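Local atomic coordinates of Sqt1 (Chaetomium thermophilum, PDB entry 4ZOY), a protein that probably serves as a dedicated chaperone in ribosome biogenesis, capturing a nascent ribosomal protein during its translation with a WD40-repeat beta-propeller. Residues A206-E212 with E249-V255; G160-V166 with H189-C193; G267-I273 with Q325-I331; Q184-L188 with N232-V236. The contacts are given in a common frame with arbitrary orientation. Residues are numbered along the deposited sequence.

Contact 1 (A206-E212 with E249-V255); sequences ATVSEDE and EGGLFSV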
loop_
_atom_site.group_PDB
_atom_site.type_symbol
_atom_site.label_atom_id
_atom_site.label_comp_id
_atom_site.label_asym_id
_atom_site.label_seq_id
_atom_site.Cartn_x
_atom_site.Cartn_y
_atom_site.Cartn_z
ATOM N N ALA A 206 5.320 0.886 -11.723
ATOM C CA ALA A 206 4.032 0.854 -12.404
ATOM C C ALA A 206 3.031 1.743 -11.700
ATOM O O ALA A 206 2.815 1.594 -10.501
ATOM C CB ALA A 206 3.512 -0.572 -12.472
ATOM N N THR A 207 2.436 2.671 -12.436
ATOM C CA THR A 207 1.428 3.558 -11.859
ATOM C C THR A 207 0.178 3.605 -12.719
ATOM O O THR A 207 0.214 3.385 -13.939
ATOM C CB THR A 207 1.966 4.985 -11.639
ATOM O OG1 THR A 207 2.216 5.620 -12.902
ATOM C CG2 THR A 207 3.257 4.949 -10.818
ATOM N N VAL A 208 -0.940 3.869 -12.060
ATOM C CA VAL A 208 -2.241 3.890 -12.723
ATOM C C VAL A 208 -2.996 5.157 -12.380
ATOM O O VAL A 208 -2.655 5.853 -11.427
ATOM C CB VAL A 208 -3.091 2.670 -12.338
ATOM C CG1 VAL A 208 -2.453 1.406 -12.873
ATOM C CG2 VAL A 208 -3.285 2.591 -10.817
ATOM N N SER A 209 -4.033 5.438 -13.166
ATOM C CA SER A 209 -4.740 6.709 -13.087
ATOM C C SER A 209 -6.241 6.555 -13.274
ATOM O O SER A 209 -6.705 5.614 -13.928
ATOM C CB SER A 209 -4.182 7.676 -14.144
ATOM O OG SER A 209 -4.932 8.876 -14.242
ATOM N N GLU A 210 -6.984 7.491 -12.681
ATOM C CA GLU A 210 -8.414 7.652 -12.947
ATOM C C GLU A 210 -8.713 7.786 -14.438
ATOM O O GLU A 210 -9.815 7.473 -14.873
ATOM C CB GLU A 210 -8.962 8.878 -12.208
ATOM C CG GLU A 210 -9.050 8.700 -10.711
ATOM C CD GLU A 210 -9.666 9.890 -9.996
ATOM O OE1 GLU A 210 -10.177 10.812 -10.671
ATOM O OE2 GLU A 210 -9.622 9.902 -8.748
ATOM N N ASP A 211 -7.735 8.245 -15.216
ATOM C CA ASP A 211 -7.933 8.459 -16.653
ATOM C C ASP A 211 -7.789 7.164 -17.461
ATOM O O ASP A 211 -7.842 7.185 -18.694
ATOM C CB ASP A 211 -6.967 9.551 -17.166
ATOM C CG ASP A 211 -5.574 9.025 -17.515
ATOM O OD1 ASP A 211 -5.203 7.882 -17.163
ATOM O OD2 ASP A 211 -4.823 9.787 -18.162
ATOM N N GLU A 212 -7.599 6.052 -16.740
ATOM C CA GLU A 212 -7.587 4.678 -17.260
ATOM C C GLU A 212 -6.226 4.241 -17.810
ATOM O O GLU A 212 -6.092 3.127 -18.314
ATOM C CB GLU A 212 -8.700 4.485 -18.311
ATOM C CG GLU A 212 -10.076 4.782 -17.710
ATOM C CD GLU A 212 -11.210 4.859 -18.715
ATOM O OE1 GLU A 212 -11.119 4.226 -19.782
ATOM O OE2 GLU A 212 -12.216 5.532 -18.406
ATOM N N GLU A 249 -13.466 1.344 -18.172
ATOM C CA GLU A 249 -14.290 2.539 -18.053
ATOM C C GLU A 249 -14.561 2.886 -16.592
ATOM O O GLU A 249 -15.046 2.048 -15.824
ATOM C CB GLU A 249 -15.615 2.360 -18.809
ATOM C CG GLU A 249 -16.477 3.611 -18.809
ATOM C CD GLU A 249 -17.646 3.524 -19.776
ATOM O OE1 GLU A 249 -18.133 2.401 -20.031
ATOM O OE2 GLU A 249 -18.071 4.584 -20.288
ATOM N N GLY A 250 -14.233 4.119 -16.218
ATOM C CA GLY A 250 -14.429 4.587 -14.861
ATOM C C GLY A 250 -13.111 4.735 -14.119
ATOM O O GLY A 250 -13.065 5.327 -13.045
ATOM N N GLY A 251 -12.045 4.183 -14.684
ATOM C CA GLY A 251 -10.715 4.417 -14.140
ATOM C C GLY A 251 -10.031 3.246 -13.454
ATOM O O GLY A 251 -10.630 2.214 -13.171
ATOM N N LEU A 252 -8.741 3.424 -13.205
ATOM C CA LEU A 252 -7.940 2.445 -12.466
ATOM C C LEU A 252 -7.587 2.981 -11.081
ATOM O O LEU A 252 -7.315 4.170 -10.927
ATOM C CB LEU A 252 -6.661 2.102 -13.231
ATOM C CG LEU A 252 -6.870 1.405 -14.577
ATOM C CD1 LEU A 252 -5.519 1.297 -15.291
ATOM C CD2 LEU A 252 -7.527 0.035 -14.430
ATOM N N PHE A 253 -7.564 2.088 -10.095
ATOM C CA PHE A 253 -7.448 2.481 -8.692
ATOM C C PHE A 253 -6.425 1.683 -7.901
ATOM O O PHE A 253 -6.095 2.043 -6.768
ATOM C CB PHE A 253 -8.815 2.355 -8.014
ATOM C CG PHE A 253 -9.877 3.192 -8.666
ATOM C CD1 PHE A 253 -9.824 4.573 -8.576
ATOM C CD2 PHE A 253 -10.897 2.606 -9.399
ATOM C CE1 PHE A 253 -10.785 5.365 -9.195
ATOM C CE2 PHE A 253 -11.862 3.392 -10.014
ATOM C CZ PHE A 253 -11.801 4.770 -9.912
ATOM N N SER A 254 -5.930 0.595 -8.484
ATOM C CA SER A 254 -4.973 -0.262 -7.779
ATOM C C SER A 254 -4.006 -0.917 -8.760
ATOM O O SER A 254 -4.302 -1.061 -9.952
ATOM C CB SER A 254 -5.704 -1.323 -6.944
ATOM O OG SER A 254 -6.567 -2.100 -7.765
ATOM N N VAL A 255 -2.844 -1.316 -8.246
ATOM C CA VAL A 255 -1.788 -1.885 -9.073
ATOM C C VAL A 255 -0.880 -2.733 -8.192
ATOM O O VAL A 255 -0.652 -2.412 -7.025
ATOM C CB VAL A 255 -0.997 -0.771 -9.821
ATOM C CG1 VAL A 255 -0.283 0.151 -8.842
ATOM C CG2 VAL A 255 0.004 -1.366 -10.811
#
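Neighbouring blades of a WD40 propeller meet without merging their sheets, and this contact is a clear instance. Glu249 opens the second segment with its side chain directed away; its CA lies 3.7 Å from Glu212 OE2, the oxygen that accepts a hydrogen bond from Gly250 N at 3.3 Å. Gly251 then packs against the type I turn from Ser209 to Glu212, its CA 3.3 Å from Glu210 O, and a beta carbon here would collide with that carbonyl. At Leu252 the strand begins, and its N donates to Ser209 O (3.1 Å), the one backbone-to-backbone hydrogen bond across the contact. Ser209 O also accepts from Glu212 N (3.0 Å), closing the turn. Leu252 CB packs on Val208 CB at 3.7 Å, while Phe253 points away yet swings its ring back, CE1 lying 4.1 Å from Glu210 CG. Phe253 and Ser254 both face Gly267 in a classic beta bulge; Ser254 OG is engaged with Ile331 O of the next blade. Val255 turns inward again, its CB 4.0 Å from Val208 CG1 and its CG2 4.0 Å from Ala206 CB. The strands run at 161°, nearly antiparallel, yet beyond Leu252 no hydrogen bond joins them and the meeting side chains are apolar. The chemistry thus implies two blades pinned by hydrogen bonds at the turn and otherwise held by apolar packing of Ala206 and Val208 against Leu252 and Val255.

Contact 2 (G160-V166 with H189-C193); sequences GASDGSV and HTGPC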
loop_
_atom_site.group_PDB
_atom_site.type_symbol
_atom_site.label_atom_id
_atom_site.label_comp_id
_atom_site.label_asym_id
_atom_site.label_seq_id
_atom_site.Cartn_x
_atom_site.Cartn_y
_atom_site.Cartn_z
ATOM N N GLY A 160 2.818 9.527 -6.298
ATOM C CA GLY A 160 1.934 9.923 -7.374
ATOM C C GLY A 160 1.018 11.013 -6.870
ATOM O O GLY A 160 0.701 11.039 -5.679
ATOM N N ALA A 161 0.599 11.904 -7.763
ATOM C CA ALA A 161 -0.142 13.101 -7.354
ATOM C C ALA A 161 -1.459 13.300 -8.097
ATOM O O ALA A 161 -1.750 12.609 -9.072
ATOM C CB ALA A 161 0.743 14.336 -7.531
ATOM N N SER A 162 -2.249 14.270 -7.635
ATOM C CA SER A 162 -3.573 14.523 -8.202
ATOM C C SER A 162 -3.521 15.072 -9.627
ATOM O O SER A 162 -4.505 14.961 -10.369
ATOM C CB SER A 162 -4.361 15.490 -7.309
ATOM O OG SER A 162 -3.733 16.760 -7.228
ATOM N N ASP A 163 -2.383 15.647 -10.016
ATOM C CA ASP A 163 -2.210 16.128 -11.393
ATOM C C ASP A 163 -1.727 15.029 -12.338
ATOM O O ASP A 163 -1.442 15.283 -13.508
ATOM C CB ASP A 163 -1.259 17.332 -11.432
ATOM C CG ASP A 163 0.159 17.003 -10.993
ATOM O OD1 ASP A 163 0.442 15.856 -10.587
ATOM O OD2 ASP A 163 1.003 17.925 -11.029
ATOM N N GLY A 164 -1.638 13.804 -11.827
ATOM C CA GLY A 164 -1.253 12.676 -12.650
ATOM C C GLY A 164 0.237 12.436 -12.654
ATOM O O GLY A 164 0.703 11.445 -13.201
ATOM N N SER A 165 0.993 13.347 -12.049
ATOM C CA SER A 165 2.449 13.228 -12.107
ATOM C C SER A 165 2.975 12.180 -11.129
ATOM O O SER A 165 2.349 11.864 -10.118
ATOM C CB SER A 165 3.127 14.589 -11.858
ATOM O OG SER A 165 3.052 14.994 -10.507
ATOM N N VAL A 166 4.132 11.630 -11.476
ATOM C CA VAL A 166 4.807 10.646 -10.664
ATOM C C VAL A 166 6.234 11.122 -10.483
ATOM O O VAL A 166 6.924 11.405 -11.465
ATOM C CB VAL A 166 4.763 9.259 -11.314
ATOM C CG1 VAL A 166 5.641 8.279 -10.549
ATOM C CG2 VAL A 166 3.318 8.769 -11.390
ATOM N N HIS A 189 0.293 10.405 -17.100
ATOM C CA HIS A 189 -1.130 10.350 -16.748
ATOM C C HIS A 189 -1.754 11.728 -16.943
ATOM O O HIS A 189 -1.092 12.733 -16.704
ATOM C CB HIS A 189 -1.355 9.921 -15.298
ATOM C CG HIS A 189 -0.846 8.553 -14.954
ATOM N ND1 HIS A 189 -1.232 7.410 -15.618
ATOM C CD2 HIS A 189 -0.026 8.149 -13.957
ATOM C CE1 HIS A 189 -0.656 6.359 -15.055
ATOM N NE2 HIS A 189 0.080 6.783 -14.044
ATOM N N THR A 190 -3.024 11.767 -17.341
ATOM C CA THR A 190 -3.726 13.039 -17.559
ATOM C C THR A 190 -4.817 13.294 -16.520
ATOM O O THR A 190 -5.498 14.319 -16.564
ATOM C CB THR A 190 -4.369 13.113 -18.969
ATOM O OG1 THR A 190 -5.526 12.270 -19.029
ATOM C CG2 THR A 190 -3.380 12.695 -20.038
ATOM N N GLY A 191 -4.990 12.352 -15.599
ATOM C CA GLY A 191 -5.875 12.524 -14.463
ATOM C C GLY A 191 -5.144 12.035 -13.225
ATOM O O GLY A 191 -4.022 11.545 -13.332
ATOM N N PRO A 192 -5.777 12.150 -12.047
ATOM C CA PRO A 192 -5.141 11.752 -10.784
ATOM C C PRO A 192 -4.454 10.391 -10.856
ATOM O O PRO A 192 -5.012 9.425 -11.381
ATOM C CB PRO A 192 -6.311 11.711 -9.803
ATOM C CG PRO A 192 -7.253 12.757 -10.338
ATOM C CD PRO A 192 -7.136 12.682 -11.836
ATOM N N CYS A 193 -3.227 10.337 -10.353
ATOM C CA CYS A 193 -2.501 9.082 -10.253
ATOM C C CYS A 193 -2.881 8.407 -8.940
ATOM O O CYS A 193 -2.571 8.908 -7.855
ATOM C CB CYS A 193 -0.997 9.322 -10.332
ATOM S SG CYS A 193 -0.037 7.796 -10.174
HETATM O O HOH W 1 0.595 14.566 -15.353
HETATM O O HOH W 2 2.551 10.231 -15.052
#
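Side-chain conformations and close main-chain contact together fit a turn of one blade to the loop leading into the next. The backbone sets His189 CB 3.3 Å from Gly164 O; chi1 m then turns the ring so that its edge faces Val166, with His189 CD2 4.3 Å from Val166 CG2. Cys193, in the t rotamer, reaches back so that SG lies 3.7 Å from Val166 CG2, a t valine, and 4.0 Å from Gly160 CA, where a beta carbon would clash with the sulfur. Asp163, chi1 p, folds over its own turn: OD1 accepts from Ser165 N (3.0 Å), an Asx turn, and from Ser165 OG (2.7 Å). Gly164 presses its bare CA against Gly191 O at 3.1 Å. Cys193 N donates to Ala161 O (3.0 Å), and Pro192 CA makes a CH...O contact with Ser162 O (3.3 Å). Water 1 joins Asp163 O to His189 O, and water 2 joins Gly164 O to His189 N. His189 ND1 bonds Ser213 OG and NE2 bonds Thr207 OG1, which also bonds Tyr217 OH; this chain resembles the polar network of WD40 repeats, in which a histidine entering the blade bonds a serine or threonine on its second strand.

Contact 3 (G267-I273 with Q325-I331); sequences GGAGGQI and QIQSDNI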
loop_
_atom_site.group_PDB
_atom_site.type_symbol
_atom_site.label_atom_id
_atom_site.label_comp_id
_atom_site.label_asym_id
_atom_site.label_seq_id
_atom_site.Cartn_x
_atom_site.Cartn_y
_atom_site.Cartn_z
ATOM N N GLY A 267 -6.205 -2.793 -11.270
ATOM C CA GLY A 267 -7.578 -3.000 -10.850
ATOM C C GLY A 267 -8.323 -1.696 -10.931
ATOM O O GLY A 267 -7.779 -0.627 -10.655
ATOM N N GLY A 268 -9.584 -1.767 -11.336
ATOM C CA GLY A 268 -10.329 -0.545 -11.522
ATOM C C GLY A 268 -11.825 -0.673 -11.361
ATOM O O GLY A 268 -12.315 -1.559 -10.678
ATOM N N ALA A 269 -12.535 0.238 -12.010
ATOM C CA ALA A 269 -13.985 0.311 -11.902
ATOM C C ALA A 269 -14.669 -0.966 -12.387
ATOM O O ALA A 269 -14.127 -1.710 -13.207
ATOM C CB ALA A 269 -14.503 1.513 -12.684
ATOM N N GLY A 270 -15.864 -1.226 -11.859
ATOM C CA GLY A 270 -16.674 -2.334 -12.333
ATOM C C GLY A 270 -16.144 -3.709 -11.988
ATOM O O GLY A 270 -16.598 -4.720 -12.527
ATOM N N GLY A 271 -15.167 -3.757 -11.091
ATOM C CA GLY A 271 -14.564 -5.020 -10.713
ATOM C C GLY A 271 -13.499 -5.510 -11.684
ATOM O O GLY A 271 -13.055 -6.651 -11.581
ATOM N N GLN A 272 -13.091 -4.654 -12.617
ATOM C CA GLN A 272 -12.195 -5.119 -13.674
ATOM C C GLN A 272 -10.748 -5.181 -13.225
ATOM O O GLN A 272 -10.269 -4.311 -12.487
ATOM C CB GLN A 272 -12.298 -4.235 -14.904
ATOM C CG GLN A 272 -13.644 -4.349 -15.615
ATOM C CD GLN A 272 -13.592 -3.797 -17.021
ATOM O OE1 GLN A 272 -13.001 -4.406 -17.919
ATOM N NE2 GLN A 272 -14.196 -2.636 -17.220
ATOM N N ILE A 273 -10.079 -6.233 -13.677
ATOM C CA ILE A 273 -8.656 -6.425 -13.462
ATOM C C ILE A 273 -8.020 -6.756 -14.803
ATOM O O ILE A 273 -8.568 -7.542 -15.571
ATOM C CB ILE A 273 -8.368 -7.564 -12.472
ATOM C CG1 ILE A 273 -9.006 -7.274 -11.115
ATOM C CG2 ILE A 273 -6.859 -7.771 -12.318
ATOM C CD1 ILE A 273 -9.096 -8.465 -10.221
ATOM N N GLN A 325 -13.227 -10.054 -14.425
ATOM C CA GLN A 325 -14.355 -9.343 -13.891
ATOM C C GLN A 325 -15.475 -10.149 -13.307
ATOM O O GLN A 325 -16.560 -10.451 -13.978
ATOM C CB GLN A 325 -14.926 -8.386 -14.955
ATOM C CG GLN A 325 -15.947 -7.368 -14.477
ATOM C CD GLN A 325 -16.550 -6.525 -15.584
ATOM O OE1 GLN A 325 -16.501 -6.853 -16.740
ATOM N NE2 GLN A 325 -17.102 -5.419 -15.213
ATOM N N ILE A 326 -15.071 -10.528 -12.091
ATOM C CA ILE A 326 -15.823 -11.346 -11.176
ATOM C C ILE A 326 -16.487 -10.510 -10.139
ATOM O O ILE A 326 -17.473 -10.770 -9.732
ATOM C CB ILE A 326 -14.856 -12.305 -10.413
ATOM C CG1 ILE A 326 -14.155 -13.271 -11.344
ATOM C CG2 ILE A 326 -15.551 -13.074 -9.301
ATOM C CD1 ILE A 326 -15.069 -14.170 -12.146
ATOM N N GLN A 327 -15.858 -9.499 -9.671
ATOM C CA GLN A 327 -16.471 -8.618 -8.691
ATOM C C GLN A 327 -17.249 -7.499 -9.371
ATOM O O GLN A 327 -17.219 -7.377 -10.595
ATOM C CB GLN A 327 -15.383 -8.078 -7.761
ATOM C CG GLN A 327 -14.699 -9.207 -7.024
ATOM C CD GLN A 327 -13.286 -8.872 -6.608
ATOM O OE1 GLN A 327 -12.387 -8.823 -7.439
ATOM N NE2 GLN A 327 -13.080 -8.654 -5.310
ATOM N N SER A 328 -17.961 -6.688 -8.589
ATOM C CA SER A 328 -18.968 -5.802 -9.186
ATOM C C SER A 328 -18.680 -4.315 -9.038
ATOM O O SER A 328 -19.405 -3.486 -9.587
ATOM C CB SER A 328 -20.350 -6.106 -8.586
ATOM O OG SER A 328 -20.421 -5.709 -7.221
ATOM N N ASP A 329 -17.636 -3.964 -8.299
ATOM C CA ASP A 329 -17.337 -2.563 -8.056
ATOM C C ASP A 329 -15.816 -2.406 -7.969
ATOM O O ASP A 329 -15.090 -3.404 -8.030
ATOM C CB ASP A 329 -18.041 -2.082 -6.774
ATOM C CG ASP A 329 -18.328 -0.582 -6.762
ATOM O OD1 ASP A 329 -17.683 0.197 -7.493
ATOM O OD2 ASP A 329 -19.213 -0.172 -5.976
ATOM N N ASN A 330 -15.368 -1.162 -7.826
ATOM C CA ASN A 330 -13.950 -0.801 -7.863
ATOM C C ASN A 330 -13.031 -1.796 -7.172
ATOM O O ASN A 330 -13.265 -2.203 -6.026
ATOM C CB ASN A 330 -13.739 0.569 -7.219
ATOM C CG ASN A 330 -14.401 1.705 -7.989
ATOM O OD1 ASN A 330 -15.066 1.490 -9.000
ATOM N ND2 ASN A 330 -14.210 2.930 -7.505
ATOM N N ILE A 331 -11.973 -2.195 -7.874
ATOM C CA ILE A 331 -10.920 -2.972 -7.244
ATOM C C ILE A 331 -9.970 -1.994 -6.564
ATOM O O ILE A 331 -9.194 -1.301 -7.221
ATOM C CB ILE A 331 -10.167 -3.842 -8.249
ATOM C CG1 ILE A 331 -11.140 -4.798 -8.967
ATOM C CG2 ILE A 331 -9.035 -4.593 -7.529
ATOM C CD1 ILE A 331 -11.999 -5.645 -8.034
HETATM O O HOH W 3 -17.545 0.440 -10.361
HETATM O O HOH W 4 -13.045 -9.038 -10.209
#
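Hydrogen bonds come first where a glycine-rich turn accepts a neighbouring loop. Ile331 N donates to Gly268 O (2.9 Å), and Gln325 NE2 donates to Gly270 O (2.8 Å). Two waters extend this set: water 3 bridges Gly270 N and Asp329 OD1, whereas water 4 gathers Gly271 O, Gln327 N and Gln327 OE1; Gln327 NE2 bonds Ala345 O in the next blade. CH...O contacts run from Asn330 CA to Gly268 O (3.3 Å) and from Gly271 CA to Gln327 O (3.6 Å) and Asp329 O (3.2 Å). The apolar side-chain contact is Ile331 CG1 with Ile273 CG1 (3.9 Å); Ile331 CB also sits 3.8 Å from Gly267 CA, and Gln272 CG lies 3.6 Å from Gln325 CD. A beta carbon on Gly267 would strike Ile331, and one on Gly271 would strike Gln327 O. The chemistry implies a joint between consecutive blades in which main-chain carbonyls, two waters and an isoleucine share the work, with glycines permitting the close approach.

Contact 4 (Q184-L188 with N232-V236); sequences QSYFL and NGQTV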
loop_
_atom_site.group_PDB
_atom_site.type_symbol
_atom_site.label_atom_id
_atom_site.label_comp_id
_atom_site.label_asym_id
_atom_site.label_seq_id
_atom_site.Cartn_x
_atom_site.Cartn_y
_atom_site.Cartn_z
ATOM N N GLN A 184 13.408 11.195 -11.117
ATOM C CA GLN A 184 12.470 11.309 -12.231
ATOM C C GLN A 184 11.278 12.167 -11.868
ATOM O O GLN A 184 10.874 12.218 -10.706
ATOM C CB GLN A 184 11.939 9.935 -12.664
ATOM C CG GLN A 184 12.970 8.921 -13.070
ATOM C CD GLN A 184 13.524 9.144 -14.461
ATOM O OE1 GLN A 184 13.119 10.063 -15.172
ATOM N NE2 GLN A 184 14.446 8.281 -14.864
ATOM N N SER A 185 10.716 12.826 -12.874
ATOM C CA SER A 185 9.414 13.466 -12.751
ATOM C C SER A 185 8.658 13.196 -14.042
ATOM O O SER A 185 9.043 13.671 -15.114
ATOM C CB SER A 185 9.534 14.969 -12.483
ATOM O OG SER A 185 10.152 15.635 -13.575
ATOM N N TYR A 186 7.598 12.404 -13.936
ATOM C CA TYR A 186 6.829 11.963 -15.093
ATOM C C TYR A 186 5.466 12.621 -15.143
ATOM O O TYR A 186 4.822 12.791 -14.104
ATOM C CB TYR A 186 6.617 10.459 -15.063
ATOM C CG TYR A 186 7.858 9.611 -15.055
ATOM C CD1 TYR A 186 8.656 9.495 -16.189
ATOM C CD2 TYR A 186 8.208 8.880 -13.925
ATOM C CE1 TYR A 186 9.786 8.695 -16.184
ATOM C CE2 TYR A 186 9.324 8.080 -13.913
ATOM C CZ TYR A 186 10.108 7.984 -15.049
ATOM O OH TYR A 186 11.215 7.167 -15.026
ATOM N N PHE A 187 5.016 12.958 -16.349
ATOM C CA PHE A 187 3.750 13.649 -16.544
ATOM C C PHE A 187 2.939 12.994 -17.647
ATOM O O PHE A 187 2.411 13.665 -18.536
ATOM C CB PHE A 187 4.004 15.129 -16.866
ATOM C CG PHE A 187 4.854 15.818 -15.844
ATOM C CD1 PHE A 187 4.288 16.333 -14.690
ATOM C CD2 PHE A 187 6.222 15.926 -16.023
ATOM C CE1 PHE A 187 5.072 16.951 -13.734
ATOM C CE2 PHE A 187 7.011 16.546 -15.069
ATOM C CZ PHE A 187 6.433 17.055 -13.925
ATOM N N LEU A 188 2.831 11.677 -17.582
ATOM C CA LEU A 188 2.153 10.918 -18.628
ATOM C C LEU A 188 0.664 10.718 -18.344
ATOM O O LEU A 188 -0.147 10.834 -19.260
ATOM C CB LEU A 188 2.845 9.569 -18.838
ATOM C CG LEU A 188 4.283 9.672 -19.363
ATOM C CD1 LEU A 188 4.866 8.304 -19.644
ATOM C CD2 LEU A 188 4.344 10.543 -20.607
ATOM N N ASN A 232 8.054 6.729 -26.136
ATOM C CA ASN A 232 8.152 7.936 -25.319
ATOM C C ASN A 232 9.476 7.994 -24.558
ATOM O O ASN A 232 9.799 8.996 -23.921
ATOM C CB ASN A 232 6.952 8.059 -24.362
ATOM C CG ASN A 232 6.864 6.927 -23.339
ATOM O OD1 ASN A 232 7.870 6.456 -22.807
ATOM N ND2 ASN A 232 5.640 6.502 -23.051
ATOM N N GLY A 233 10.240 6.913 -24.636
ATOM C CA GLY A 233 11.579 6.878 -24.076
ATOM C C GLY A 233 11.606 6.675 -22.574
ATOM O O GLY A 233 12.653 6.402 -21.993
ATOM N N GLN A 234 10.447 6.789 -21.941
ATOM C CA GLN A 234 10.388 6.768 -20.484
ATOM C C GLN A 234 9.846 5.462 -19.904
ATOM O O GLN A 234 10.226 5.066 -18.802
ATOM C CB GLN A 234 9.531 7.925 -19.963
ATOM C CG GLN A 234 10.111 9.306 -20.209
ATOM C CD GLN A 234 9.272 10.410 -19.592
ATOM O OE1 GLN A 234 8.091 10.578 -19.909
ATOM N NE2 GLN A 234 9.890 11.171 -18.699
ATOM N N THR A 235 8.950 4.802 -20.628
ATOM C CA THR A 235 8.280 3.622 -20.081
ATOM C C THR A 235 8.617 2.342 -20.821
ATOM O O THR A 235 9.017 2.382 -21.982
ATOM C CB THR A 235 6.749 3.768 -20.120
ATOM O OG1 THR A 235 6.301 3.708 -21.487
ATOM C CG2 THR A 235 6.299 5.078 -19.487
ATOM N N VAL A 236 8.430 1.206 -20.153
ATOM C CA VAL A 236 8.535 -0.098 -20.817
ATOM C C VAL A 236 7.170 -0.619 -21.259
ATOM O O VAL A 236 7.085 -1.506 -22.117
ATOM C CB VAL A 236 9.179 -1.177 -19.933
ATOM C CG1 VAL A 236 10.592 -0.774 -19.553
ATOM C CG2 VAL A 236 8.335 -1.446 -18.689
HETATM O O HOH W 5 9.163 13.788 -17.867
HETATM O O HOH W 6 12.217 6.763 -17.537
HETATM O O HOH W 7 6.784 12.647 -18.686
#
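The two backbones here never pair: the closest CA atoms, those of Tyr186 and Gln234, are 8.3 Å apart. Strand 184-186 is ending, and at 232-235 the chain turns just before it corners at Val236. Asn232 organises that turn, its OD1 accepting from Gln234 N (2.7 Å, an Asx turn) and from Thr235 N (2.9 Å), while Gly233 takes a positive phi. Side chains and water bridge the gap. Gln234 does most of the work. Its NE2 approaches the edge of the Tyr186 ring at 3.3 Å from CD1, and water 5 links NE2 to Ser185 O. Gln234 OE1 accepts a hydrogen bond from water 7, which itself accepts one from Phe187 N, while water 6 connects Gln234 O with Tyr186 OH. Leu188 adds direct contact, its CD1 3.5 Å from Thr235 CG2 and 3.9 Å from Asn232 ND2, and its CD2 3.8 Å from Gln234 OE1. Strands 180-186 and 235-239 are each the fourth strand of adjacent blades. Tyr186 and Val166 pair in the former blade, Gln234 and Asp218 in the latter, and strand 214-218 lends Tyr217 to stack on Tyr186 and His215 to touch both Leu188 and Thr235.

Overall arrangement
The four contacts join successive blades over one arc of an eight-bladed propeller. Contacts 2 and 4 link sheet 142-186 to sheet 193-239, with centres 12 Å apart and segments that alternate along the chain. Contact 1 joins the latter to sheet 252-324, and contact 3 continues to the sheet starting at strand 331-336. Contacts 1, 2 and 3 each set a turn after a second strand against the approach to the next blade; contact 4 lies farther out. Contacts 2 and 1, with centres 10 Å apart, touch directly, as do contacts 1 and 3, 11 Å apart. Contact 2 closes before contact 1 opens, and 1 before 3, so the joints follow the chain and tie that arc together.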